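Local coordinates for protein RTX-adhesin (Marinomonas primoryensis, PDB 5IRB) that forms part of a giant calcium-binding adhesin by which its Antarctic bacterium holds on to diatoms and ice, here as a chain of tandem beta-sandwich domains, at residues A[254-259]-A[271-276]; A[30-35]-A[46-51]; A[221-226]-A[235-240]; A[55-58]-A[64-67]; A[34-39]-A[84-89]. All coordinates share one frame; numbering follows the deposited sequence. Where two conformers were deposited one is given.

Contact 1: A[254-259]-A[271-276]; sequences VTLEIN and GEWSVD
In the core of the last Ig-like beta-sandwich of this chain, Val254 and Leu256 of one sheet pack on Trp273 and Val275 of the other. Strand 254-258 belongs to the five-stranded sheet, and strand 272-276 is part of 272-278, one of the two outer strands of the three-stranded sheet. Their axes approach to 9.0 Å and their directions differ by 42°, so they face each other across the sandwich interior and are joined by side chains alone, with no hydrogen bond between them.

Trp273 is the centre of the contact. Its ring is swung in between the backbone N and the carbonyl carbon (chi1 54°), and Val254 meets it with both branches. CG1 of Val254 lies over one face of the indole in a CH-pi contact, 4.0 Å from the centroid of the five-membered ring and 13° off its normal. The other branch, Val254 CG2, comes against Trp273 CB at 3.9 Å, so that the valine straddles the root of the ring. A forked residue suits this place because two methyl groups can follow the bend between the CB and the ring plane.

Trp273 combines a broad apolar surface with one N-H, and that N-H makes a weak hydrogen bond to the carbonyl of Thr242. On the five-stranded side, Phe288 packs against Leu256. The leucine divides its two methyl groups between two partners: CD1 reaches the six-membered end of the indole, 4.0 Å from Trp273 CZ3 and oblique to the ring, whereas Leu256 CD2 meets Val275 CG1 tip to tip at 4.1 Å.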
# COMPACT_ATOMS: atom_id res chain seq x y z
N VAL A 254 32.58 14.20 -23.14
CA VAL A 254 32.75 14.14 -24.58
C VAL A 254 33.93 13.21 -24.88
O VAL A 254 35.02 13.39 -24.37
CB VAL A 254 33.05 15.52 -25.21
CG1 VAL A 254 32.92 15.43 -26.71
CG2 VAL A 254 32.10 16.60 -24.65
N THR A 255 33.69 12.19 -25.70
CA THR A 255 34.71 11.20 -25.98
C THR A 255 35.01 11.20 -27.46
O THR A 255 34.09 11.16 -28.27
CB THR A 255 34.28 9.81 -25.53
OG1 THR A 255 34.04 9.84 -24.11
CG2 THR A 255 35.36 8.76 -25.83
N LEU A 256 36.29 11.29 -27.80
CA LEU A 256 36.78 11.19 -29.18
C LEU A 256 37.79 10.06 -29.31
O LEU A 256 38.74 10.00 -28.52
CB LEU A 256 37.47 12.50 -29.60
CG LEU A 256 36.70 13.77 -29.95
CD1 LEU A 256 35.98 14.31 -28.76
CD2 LEU A 256 37.69 14.81 -30.48
N GLU A 257 37.60 9.17 -30.27
CA GLU A 257 38.60 8.15 -30.58
C GLU A 257 39.25 8.47 -31.93
O GLU A 257 38.60 8.46 -32.98
CB GLU A 257 38.02 6.74 -30.51
CG GLU A 257 37.62 6.39 -29.07
CD GLU A 257 36.46 5.41 -28.94
OE1 GLU A 257 35.85 5.05 -29.97
OE2 GLU A 257 36.15 5.01 -27.79
N ILE A 258 40.53 8.82 -31.86
CA ILE A 258 41.31 9.25 -33.01
C ILE A 258 42.59 8.45 -33.11
O ILE A 258 43.37 8.42 -32.16
CB ILE A 258 41.68 10.74 -32.91
CG1 ILE A 258 40.43 11.58 -32.62
CG2 ILE A 258 42.39 11.20 -34.20
CD1 ILE A 258 40.70 13.04 -32.39
N ASN A 259 42.77 7.78 -34.24
CA ASN A 259 43.94 6.96 -34.47
C ASN A 259 44.19 5.94 -33.35
O ASN A 259 45.34 5.69 -32.95
CB ASN A 259 45.17 7.86 -34.66
CG ASN A 259 46.34 7.11 -35.24
OD1 ASN A 259 46.16 6.12 -35.96
ND2 ASN A 259 47.55 7.56 -34.93
N GLY A 271 27.56 25.25 -23.94
CA GLY A 271 27.33 24.12 -24.83
C GLY A 271 28.47 23.84 -25.82
O GLY A 271 28.25 23.26 -26.88
N GLU A 272 29.69 24.24 -25.46
CA GLU A 272 30.86 23.95 -26.30
C GLU A 272 31.82 22.99 -25.58
O GLU A 272 31.70 22.74 -24.37
CB GLU A 272 31.60 25.24 -26.69
CG GLU A 272 30.78 26.18 -27.57
CD GLU A 272 31.50 27.49 -27.89
OE1 GLU A 272 32.47 27.46 -28.67
OE2 GLU A 272 31.11 28.54 -27.34
N TRP A 273 32.75 22.44 -26.34
CA TRP A 273 33.77 21.59 -25.76
C TRP A 273 35.03 21.75 -26.59
O TRP A 273 34.96 22.04 -27.79
CB TRP A 273 33.30 20.14 -25.71
CG TRP A 273 32.85 19.62 -27.03
CD1 TRP A 273 31.56 19.56 -27.49
CD2 TRP A 273 33.66 19.05 -28.05
NE1 TRP A 273 31.52 19.02 -28.75
CE2 TRP A 273 32.82 18.68 -29.13
CE3 TRP A 273 35.04 18.81 -28.19
CZ2 TRP A 273 33.28 18.12 -30.32
CZ3 TRP A 273 35.51 18.24 -29.38
CH2 TRP A 273 34.62 17.89 -30.41
N SER A 274 36.18 21.58 -25.95
CA SER A 274 37.47 21.57 -26.66
C SER A 274 38.39 20.58 -25.96
O SER A 274 38.31 20.40 -24.73
CB SER A 274 38.10 22.96 -26.74
OG SER A 274 39.30 22.93 -27.49
N VAL A 275 39.24 19.90 -26.73
CA VAL A 275 40.21 19.00 -26.14
C VAL A 275 41.49 19.00 -26.97
O VAL A 275 41.46 19.13 -28.20
CB VAL A 275 39.64 17.56 -26.01
CG1 VAL A 275 39.21 17.00 -27.35
CG2 VAL A 275 40.61 16.64 -25.30
N ASP A 276 42.63 18.89 -26.29
CA ASP A 276 43.91 18.90 -26.98
C ASP A 276 44.27 17.51 -27.52
O ASP A 276 44.30 16.52 -26.79
CB ASP A 276 45.01 19.43 -26.06
CG ASP A 276 44.98 20.96 -25.93
OD1 ASP A 276 44.25 21.64 -26.70
OD2 ASP A 276 45.65 21.49 -25.02

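Contact 2: A[30-35]-A[46-51]; sequences VTLTGV and VTLVIN
Leu32, Leu48 and Ile50 make the whole of this contact, and its chemistry is purely apolar. Leu32 sends a single methyl group, CD1, into the angle between the other two side chains: it lies 3.7 Å from Leu48 CD1 and 3.8 Å from Ile50 CD1. The two leucines cross obliquely, while Leu32 and Ile50 approach tip to tip. The reach of Leu32 comes from an extended side chain, with CG anti to the carbonyl carbon (chi1 -59°) and CD1 anti to CA (chi2 -180°), which carries that methyl far from its own strand. Long side chains are suited to this place, since the nearest CA atoms, those of Leu32 and Leu48, are still 9.5 Å apart. All three residues are buried, and their alternation with threonine and valine along the strands follows the two-sided nature of a beta strand.

Polar bonding runs to other partners, and none of it crosses between the two segments. The backbone of Leu32 pairs with Val67 on the adjoining strand, and Thr33 OG1 is hydrogen-bonded to Asp13. At the end of segment 46-51 the chain turns: Asn51 takes a positive phi, its backbone N bonds to Asp77, a calcium ligand, and its ND2 bonds to Asp73. The hydrophobic cluster thus lies beside the calcium site that includes Asp77, with Ile50 also touching Asp73 and Leu74.

Apolar contact between aliphatic side chains of strand 29-38 in one sheet and strand 43-50 in the other, without backbone bonds between them, is typical of the interior of an Ig-like beta-sandwich.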
# COMPACT_ATOMS: atom_id res chain seq x y z
N VAL A 30 -30.90 -13.42 17.70
CA VAL A 30 -29.99 -13.82 18.77
C VAL A 30 -30.79 -14.45 19.93
O VAL A 30 -31.87 -13.98 20.25
CB VAL A 30 -29.17 -12.60 19.25
CG1 VAL A 30 -28.40 -12.93 20.51
CG2 VAL A 30 -28.21 -12.11 18.13
N THR A 31 -30.24 -15.51 20.52
CA THR A 31 -30.86 -16.15 21.66
C THR A 31 -30.23 -15.70 22.97
O THR A 31 -29.04 -15.88 23.19
CB THR A 31 -30.74 -17.67 21.55
OG1 THR A 31 -31.38 -18.08 20.34
CG2 THR A 31 -31.43 -18.35 22.74
N LEU A 32 -31.05 -15.07 23.81
CA LEU A 32 -30.63 -14.65 25.12
C LEU A 32 -31.21 -15.65 26.11
O LEU A 32 -32.27 -16.20 25.87
CB LEU A 32 -31.14 -13.24 25.41
CG LEU A 32 -30.70 -12.14 24.45
CD1 LEU A 32 -31.27 -10.79 24.87
CD2 LEU A 32 -29.18 -12.08 24.39
N THR A 33 -30.50 -15.89 27.20
CA THR A 33 -30.86 -16.98 28.10
C THR A 33 -30.55 -16.56 29.52
O THR A 33 -29.78 -15.62 29.74
CB THR A 33 -30.10 -18.30 27.80
OG1 THR A 33 -28.73 -18.16 28.19
CG2 THR A 33 -30.20 -18.71 26.33
N GLY A 34 -31.15 -17.25 30.48
CA GLY A 34 -30.80 -17.04 31.86
C GLY A 34 -31.49 -18.02 32.77
O GLY A 34 -31.97 -19.08 32.33
N VAL A 35 -31.53 -17.67 34.05
CA VAL A 35 -32.09 -18.55 35.07
C VAL A 35 -32.86 -17.70 36.07
O VAL A 35 -32.55 -16.51 36.27
CB VAL A 35 -31.01 -19.36 35.79
CG1 VAL A 35 -30.37 -20.36 34.86
CG2 VAL A 35 -29.95 -18.44 36.40
N VAL A 46 -40.68 -14.18 31.99
CA VAL A 46 -39.57 -13.23 31.83
C VAL A 46 -39.84 -12.19 30.75
O VAL A 46 -40.20 -12.52 29.61
CB VAL A 46 -38.25 -13.96 31.49
CG1 VAL A 46 -37.14 -12.95 31.16
CG2 VAL A 46 -37.84 -14.87 32.63
N THR A 47 -39.71 -10.93 31.13
CA THR A 47 -39.84 -9.81 30.21
C THR A 47 -38.49 -9.11 30.03
O THR A 47 -37.83 -8.73 31.01
CB THR A 47 -40.89 -8.81 30.72
OG1 THR A 47 -42.15 -9.49 30.83
CG2 THR A 47 -41.05 -7.64 29.74
N LEU A 48 -38.09 -8.93 28.77
CA LEU A 48 -36.84 -8.25 28.42
C LEU A 48 -37.17 -7.00 27.63
O LEU A 48 -38.07 -7.02 26.80
CB LEU A 48 -35.95 -9.13 27.54
CG LEU A 48 -35.40 -10.50 27.91
CD1 LEU A 48 -34.35 -10.89 26.89
CD2 LEU A 48 -34.80 -10.48 29.29
N VAL A 49 -36.43 -5.92 27.86
CA VAL A 49 -36.59 -4.74 27.02
C VAL A 49 -35.26 -4.39 26.39
O VAL A 49 -34.25 -4.29 27.08
CB VAL A 49 -37.15 -3.52 27.79
CG1 VAL A 49 -37.26 -2.31 26.86
CG2 VAL A 49 -38.51 -3.87 28.41
N ILE A 50 -35.27 -4.18 25.08
CA ILE A 50 -34.06 -3.89 24.33
C ILE A 50 -34.42 -2.95 23.21
O ILE A 50 -35.31 -3.23 22.40
CB ILE A 50 -33.41 -5.16 23.72
CG1 ILE A 50 -33.17 -6.24 24.78
CG2 ILE A 50 -32.12 -4.82 23.00
CD1 ILE A 50 -33.21 -7.64 24.21
N ASN A 51 -33.73 -1.81 23.19
CA ASN A 51 -33.96 -0.77 22.17
C ASN A 51 -35.43 -0.36 22.16
O ASN A 51 -36.03 -0.16 21.10
CB ASN A 51 -33.48 -1.29 20.80
CG ASN A 51 -33.53 -0.22 19.70
OD1 ASN A 51 -33.23 0.94 19.94
ND2 ASN A 51 -33.89 -0.63 18.49

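Contact 3: A[221-226]-A[235-240]. With CA (calcium ion), chain K; CA (calcium ion), chain E.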
# COMPACT_ATOMS: atom_id res chain seq x y z
N ALA A 221 35.90 22.84 -37.60
CA ALA A 221 37.00 22.61 -38.51
C ALA A 221 38.25 22.18 -37.74
O ALA A 221 38.49 22.66 -36.62
CB ALA A 221 37.27 23.88 -39.34
N ILE A 222 39.01 21.28 -38.32
CA ILE A 222 40.24 20.81 -37.69
C ILE A 222 41.36 21.75 -38.07
O ILE A 222 41.88 21.69 -39.18
CB ILE A 222 40.56 19.37 -38.12
CG1 ILE A 222 39.33 18.46 -37.95
CG2 ILE A 222 41.80 18.84 -37.38
CD1 ILE A 222 38.70 18.51 -36.58
N THR A 223 41.71 22.63 -37.14
CA THR A 223 42.38 23.92 -37.42
C THR A 223 41.51 24.77 -38.36
O THR A 223 40.48 24.32 -38.86
CB THR A 223 43.80 23.73 -38.02
OG1 THR A 223 43.71 23.11 -39.31
CG2 THR A 223 44.66 22.87 -37.09
N SER A 224 41.93 26.02 -38.58
CA SER A 224 41.05 27.00 -39.23
C SER A 224 40.65 26.64 -40.68
O SER A 224 39.55 26.98 -41.13
CB SER A 224 41.71 28.38 -39.20
OG SER A 224 43.10 28.26 -39.38
N ASP A 225 41.53 25.97 -41.40
CA ASP A 225 41.22 25.57 -42.77
C ASP A 225 40.83 24.10 -42.93
O ASP A 225 40.63 23.63 -44.04
CB ASP A 225 42.42 25.89 -43.69
CG ASP A 225 43.64 25.01 -43.41
OD1 ASP A 225 43.59 24.09 -42.56
OD2 ASP A 225 44.68 25.26 -44.04
N ASP A 226 40.72 23.38 -41.81
CA ASP A 226 40.23 22.00 -41.79
C ASP A 226 41.23 21.07 -42.49
O ASP A 226 40.87 20.01 -42.99
CB ASP A 226 38.84 21.91 -42.44
CG ASP A 226 38.05 20.70 -41.99
OD1 ASP A 226 38.14 20.30 -40.80
OD2 ASP A 226 37.32 20.16 -42.84
N GLY A 235 52.70 19.09 -33.68
CA GLY A 235 52.34 19.63 -32.37
C GLY A 235 51.04 19.13 -31.77
O GLY A 235 50.66 17.97 -31.92
N THR A 236 50.36 20.02 -31.05
CA THR A 236 49.09 19.70 -30.41
C THR A 236 48.02 20.50 -31.11
O THR A 236 48.24 21.66 -31.47
CB THR A 236 49.11 20.05 -28.91
OG1 THR A 236 50.08 19.24 -28.24
CG2 THR A 236 47.75 19.82 -28.29
N VAL A 237 46.87 19.88 -31.37
CA VAL A 237 45.76 20.60 -31.99
C VAL A 237 44.53 20.59 -31.09
O VAL A 237 44.12 19.54 -30.59
CB VAL A 237 45.41 20.00 -33.36
CG1 VAL A 237 44.08 20.55 -33.85
CG2 VAL A 237 46.50 20.31 -34.37
N ALA A 238 43.92 21.76 -30.90
CA ALA A 238 42.69 21.88 -30.13
C ALA A 238 41.48 21.52 -30.99
O ALA A 238 41.12 22.26 -31.91
CB ALA A 238 42.54 23.29 -29.57
N VAL A 239 40.88 20.36 -30.71
CA VAL A 239 39.66 19.97 -31.39
C VAL A 239 38.45 20.40 -30.57
O VAL A 239 38.36 20.10 -29.37
CB VAL A 239 39.64 18.45 -31.63
CG1 VAL A 239 38.34 18.03 -32.30
CG2 VAL A 239 40.88 18.03 -32.47
N SER A 240 37.51 21.08 -31.21
CA SER A 240 36.37 21.67 -30.52
C SER A 240 35.07 21.46 -31.30
O SER A 240 35.10 21.10 -32.49
CB SER A 240 36.59 23.16 -30.26
OG SER A 240 36.59 23.89 -31.47
CA CA K . 45.39 23.90 -40.92
CA CA E . 36.05 19.11 -41.14
O HOH W 1 37.81 21.29 -34.05
O HOH W 2 40.52 22.95 -34.79
O HOH W 3 46.90 24.42 -42.63
O HOH W 4 35.94 18.84 -38.62
O HOH W 5 34.02 17.83 -40.35
O HOH W 6 34.69 21.25 -40.97
O HOH W 7 34.77 18.30 -43.10
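A water bridges Thr223 and Ala221 of the loop to Ala238 of the strand. It accepts a hydrogen bond from Thr223 N at 2.7 Å and lies 2.7 Å from Ala221 O and 3.0 Å from Ala238 O, with more acceptors about it than it has protons. A second water accepts from Ser240 N at 2.9 Å and also reaches Ala221 O. The two waters carry the polar link between the loop and the strand, since no direct hydrogen bond joins them.

Beside this bridge the contact is apolar. Thr223 suits its place because it has two different branches: the methyl CG2 meets Val237 CG1 at 4.0 Å, the side chains crossing at about a right angle, while OG1 binds a calcium ion at 2.5 Å. Ile222 brings its CD1 more loosely toward Val239 CG1. Asp225 OD1 shares the ion of Thr223, and the carbonyl of Val227 and the carboxylate of Glu232 help complete that site.

Asp226 closes a type I turn with Thr223 and holds a second calcium ion through both carboxylate oxygens; four waters and the carbonyl of Thr309 are the ion's other ligands. Its OD1 additionally receives Ile222 N at 2.8 Å in a nearly straight bond (176°) on the anti lone pair. One short turn thus serves two metals, and calcium, by holding Thr223 OG1, probably fixes the rotation of the side chain whose methyl packs on Val237.

Contact 4: A[55-58]-A[64-67]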
# COMPACT_ATOMS: atom_id res chain seq x y z
N TYR A 55 -39.45 -8.22 24.68
CA TYR A 55 -39.50 -9.65 24.37
C TYR A 55 -39.94 -10.39 25.62
O TYR A 55 -39.58 -9.98 26.74
CB TYR A 55 -38.15 -10.16 23.89
CG TYR A 55 -37.66 -9.49 22.61
CD1 TYR A 55 -37.02 -8.27 22.66
CD2 TYR A 55 -37.88 -10.07 21.38
CE1 TYR A 55 -36.58 -7.64 21.49
CE2 TYR A 55 -37.46 -9.45 20.21
CZ TYR A 55 -36.81 -8.24 20.27
OH TYR A 55 -36.38 -7.64 19.10
N SER A 56 -40.59 -11.53 25.43
CA SER A 56 -41.15 -12.33 26.52
C SER A 56 -40.98 -13.81 26.30
O SER A 56 -40.98 -14.30 25.19
CB SER A 56 -42.64 -12.04 26.68
OG SER A 56 -42.84 -10.83 27.38
N THR A 57 -40.86 -14.54 27.40
CA THR A 57 -40.82 -15.99 27.30
C THR A 57 -41.24 -16.65 28.62
O THR A 57 -41.37 -15.96 29.63
CB THR A 57 -39.43 -16.49 26.91
OG1 THR A 57 -39.53 -17.87 26.52
CG2 THR A 57 -38.46 -16.37 28.08
N ASN A 58 -41.37 -17.97 28.59
CA ASN A 58 -41.67 -18.77 29.78
C ASN A 58 -40.41 -19.14 30.51
O ASN A 58 -39.32 -19.02 29.94
CB ASN A 58 -42.36 -20.07 29.40
CG ASN A 58 -43.83 -19.90 29.20
OD1 ASN A 58 -44.42 -18.98 29.75
ND2 ASN A 58 -44.44 -20.78 28.40
N THR A 64 -34.56 -22.37 34.03
CA THR A 64 -33.92 -21.68 32.92
C THR A 64 -34.94 -21.05 31.97
O THR A 64 -36.13 -21.38 32.01
CB THR A 64 -33.02 -22.61 32.05
OG1 THR A 64 -33.85 -23.61 31.44
CG2 THR A 64 -31.93 -23.28 32.88
N TRP A 65 -34.47 -20.16 31.12
CA TRP A 65 -35.31 -19.56 30.10
C TRP A 65 -34.43 -19.10 28.95
O TRP A 65 -33.22 -18.95 29.10
CB TRP A 65 -36.10 -18.36 30.63
CG TRP A 65 -35.24 -17.31 31.28
CD1 TRP A 65 -34.88 -17.24 32.59
CD2 TRP A 65 -34.61 -16.20 30.63
NE1 TRP A 65 -34.09 -16.14 32.80
CE2 TRP A 65 -33.90 -15.48 31.61
CE3 TRP A 65 -34.57 -15.73 29.31
CZ2 TRP A 65 -33.18 -14.33 31.33
CZ3 TRP A 65 -33.86 -14.58 29.02
CH2 TRP A 65 -33.17 -13.89 30.03
N SER A 66 -35.06 -18.88 27.81
CA SER A 66 -34.36 -18.59 26.57
C SER A 66 -35.36 -17.93 25.63
O SER A 66 -36.53 -18.31 25.61
CB SER A 66 -33.76 -19.86 25.97
OG SER A 66 -34.15 -19.99 24.62
N VAL A 67 -34.91 -16.93 24.89
CA VAL A 67 -35.80 -16.14 24.04
C VAL A 67 -35.05 -15.55 22.84
O VAL A 67 -33.92 -15.09 22.97
CB VAL A 67 -36.49 -14.98 24.82
CG1 VAL A 67 -35.49 -13.97 25.34
CG2 VAL A 67 -37.59 -14.32 23.97
O HOH W 8 -38.02 -19.98 27.84
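Trp65 meets segment 55-58 through the root of its side chain: CB lies 3.4 Å from Asn58 O and close to Thr57 CG2. The indole itself leads away into the domain core, where it packs on Leu10 and Ile12, and the threonine methyl sits oblique to it.

Ser66 takes part through its backbone. Its N donates to a water at 3.2 Å; this water also accepts from Thr57 OG1 at 2.9 Å and donates to Asn58 O at 2.6 Å. The hydroxyl of Thr57 is turned to the water by a chi1 of -166°, which places OG1 anti to the backbone N, while the methyl of the same residue faces Trp65, so one small residue serves both polar and apolar neighbours.

Val67 ends the walk, with its CB 3.9 Å from Thr57 CB. Its CG2 lies 3.6 Å from Ser56 O and, more loosely, against Tyr55 CB; the Tyr55 hydroxyl is bonded farther on, to Asp73 and the backbone of Ala70.

The axes of strands 55-58 and 64-67 come within 6.5 Å and their directions differ by 142°, roughly antiparallel. Here a short loop takes the chain from outermost strand 53-58 of one sheet to outermost strand 64-70 of the other, a sheet-to-sheet crossover at the rim of an Ig-like beta-sandwich.

Contact 5: A[34-39]-A[84-89]; sequences GVVNGD and ASVVVT
Rings and other flat groups have no part in the meeting of Val36 with Val86 and Val88: neither face nor edge is involved, and the contact is made by methyl groups alone. An aromatic residue outside the segments, Phe41, lies in the loop after strand 29-38 and touches both Val36 and Val88.

Val36 faces both partners and gives one branch to each. CG2 meets Val86 CG2 at 3.9 Å, tip to tip, whereas CG1 faces Val88 CG1 at 4.0 Å as the two side chains slide past each other in opposite directions. The fork is set by a chi1 of 179°, which puts CG1 anti to the backbone N and leaves CG2 beside that N, so that the methyl groups point to successive inward positions of the opposite strand. Valine fits here because it is short and branched at CB: with the CA atoms of Val36 and Val86 8.1 Å apart, a pair of such residues spans the distance between the sheets.

No hydrogen bond links the segments. Val36 is tied by its backbone to Gly63, just before strand 64-70, and Val35 to Asp11 of strand 8-12. On the other side, Val86 packs on Val46 of strand 43-50 and Ala98 of strand 95-106, and with Val88 on Ile8 of strand 8-12, so the inward face of strand 81-89 is packed between its own sheet and the one opposite.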
# COMPACT_ATOMS: atom_id res chain seq x y z
N GLY A 34 -31.15 -17.25 30.48
CA GLY A 34 -30.80 -17.04 31.86
C GLY A 34 -31.49 -18.02 32.77
O GLY A 34 -31.97 -19.08 32.33
N VAL A 35 -31.53 -17.67 34.05
CA VAL A 35 -32.09 -18.55 35.07
C VAL A 35 -32.86 -17.70 36.07
O VAL A 35 -32.55 -16.51 36.27
CB VAL A 35 -31.01 -19.36 35.79
CG1 VAL A 35 -30.37 -20.36 34.86
CG2 VAL A 35 -29.95 -18.44 36.40
N VAL A 36 -33.88 -18.30 36.67
CA VAL A 36 -34.59 -17.71 37.80
C VAL A 36 -34.30 -18.62 38.99
O VAL A 36 -34.50 -19.81 38.90
CB VAL A 36 -36.11 -17.60 37.56
CG1 VAL A 36 -36.81 -16.99 38.78
CG2 VAL A 36 -36.43 -16.81 36.28
N ASN A 37 -33.83 -18.07 40.09
CA ASN A 37 -33.47 -18.88 41.24
C ASN A 37 -34.24 -18.44 42.45
O ASN A 37 -34.86 -17.38 42.42
CB ASN A 37 -31.98 -18.68 41.54
CG ASN A 37 -31.09 -19.45 40.61
OD1 ASN A 37 -30.21 -18.90 39.92
ND2 ASN A 37 -31.31 -20.75 40.58
N GLY A 38 -34.11 -19.12 43.58
CA GLY A 38 -34.76 -18.63 44.77
C GLY A 38 -35.82 -19.59 45.21
O GLY A 38 -35.61 -20.78 45.10
N ASP A 39 -36.93 -19.07 45.70
CA ASP A 39 -38.08 -19.91 46.04
C ASP A 39 -38.56 -20.77 44.87
O ASP A 39 -38.46 -20.39 43.70
CB ASP A 39 -39.24 -19.05 46.50
CG ASP A 39 -39.10 -18.62 47.91
OD1 ASP A 39 -38.58 -19.42 48.70
OD2 ASP A 39 -39.54 -17.51 48.25
N ALA A 84 -34.29 -6.56 32.31
CA ALA A 84 -35.12 -7.75 32.42
C ALA A 84 -35.92 -7.75 33.71
O ALA A 84 -35.47 -7.25 34.74
CB ALA A 84 -34.25 -8.98 32.35
N SER A 85 -37.11 -8.30 33.65
CA SER A 85 -37.85 -8.59 34.88
C SER A 85 -38.61 -9.91 34.77
O SER A 85 -38.84 -10.44 33.67
CB SER A 85 -38.79 -7.43 35.21
OG SER A 85 -39.79 -7.28 34.22
N VAL A 86 -38.96 -10.47 35.93
CA VAL A 86 -39.68 -11.74 35.95
C VAL A 86 -40.80 -11.71 37.01
O VAL A 86 -40.65 -11.09 38.06
CB VAL A 86 -38.72 -12.92 36.20
CG1 VAL A 86 -38.05 -12.81 37.56
CG2 VAL A 86 -39.43 -14.28 36.02
N VAL A 87 -41.94 -12.32 36.69
CA VAL A 87 -42.92 -12.69 37.71
C VAL A 87 -43.12 -14.21 37.66
O VAL A 87 -43.21 -14.79 36.57
CB VAL A 87 -44.25 -11.95 37.53
CG1 VAL A 87 -44.78 -12.16 36.13
CG2 VAL A 87 -45.26 -12.41 38.58
N VAL A 88 -43.11 -14.85 38.83
CA VAL A 88 -43.30 -16.30 38.92
C VAL A 88 -44.51 -16.62 39.83
O VAL A 88 -44.89 -15.81 40.68
CB VAL A 88 -42.07 -17.02 39.49
CG1 VAL A 88 -40.81 -16.69 38.71
CG2 VAL A 88 -41.90 -16.71 40.98
N THR A 89 -45.07 -17.81 39.67
CA THR A 89 -46.23 -18.26 40.45
C THR A 89 -45.96 -19.67 40.93
O THR A 89 -45.36 -20.45 40.20
CB THR A 89 -47.52 -18.26 39.62
OG1 THR A 89 -47.71 -16.96 39.05
CG2 THR A 89 -48.72 -18.61 40.51

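How the contacts relate
Contacts 2, 4 and 5 belong to the first domain of this chain and contacts 1 and 3 to its last, the centres of contacts 1 and 2 being 94 Å apart on opposite sides of the chain centre. Contacts 1, 2, 3 and 5 are buried and contact 4 lies at the surface. Of the buried ones, 1, 2 and 5 join facing sheets by apolar side chains alone, while contact 3 supplies ligands to two calcium ions; contacts 3 and 4 include bridging waters. Strand 29-38 serves both contacts 2 and 5, and it neighbours strand 64-70 of contact 4. Similarly, strands 236-244 and 272-278 couple contact 3 to contact 1, probably by the hydrogen bond from Val275 N to Val239 O.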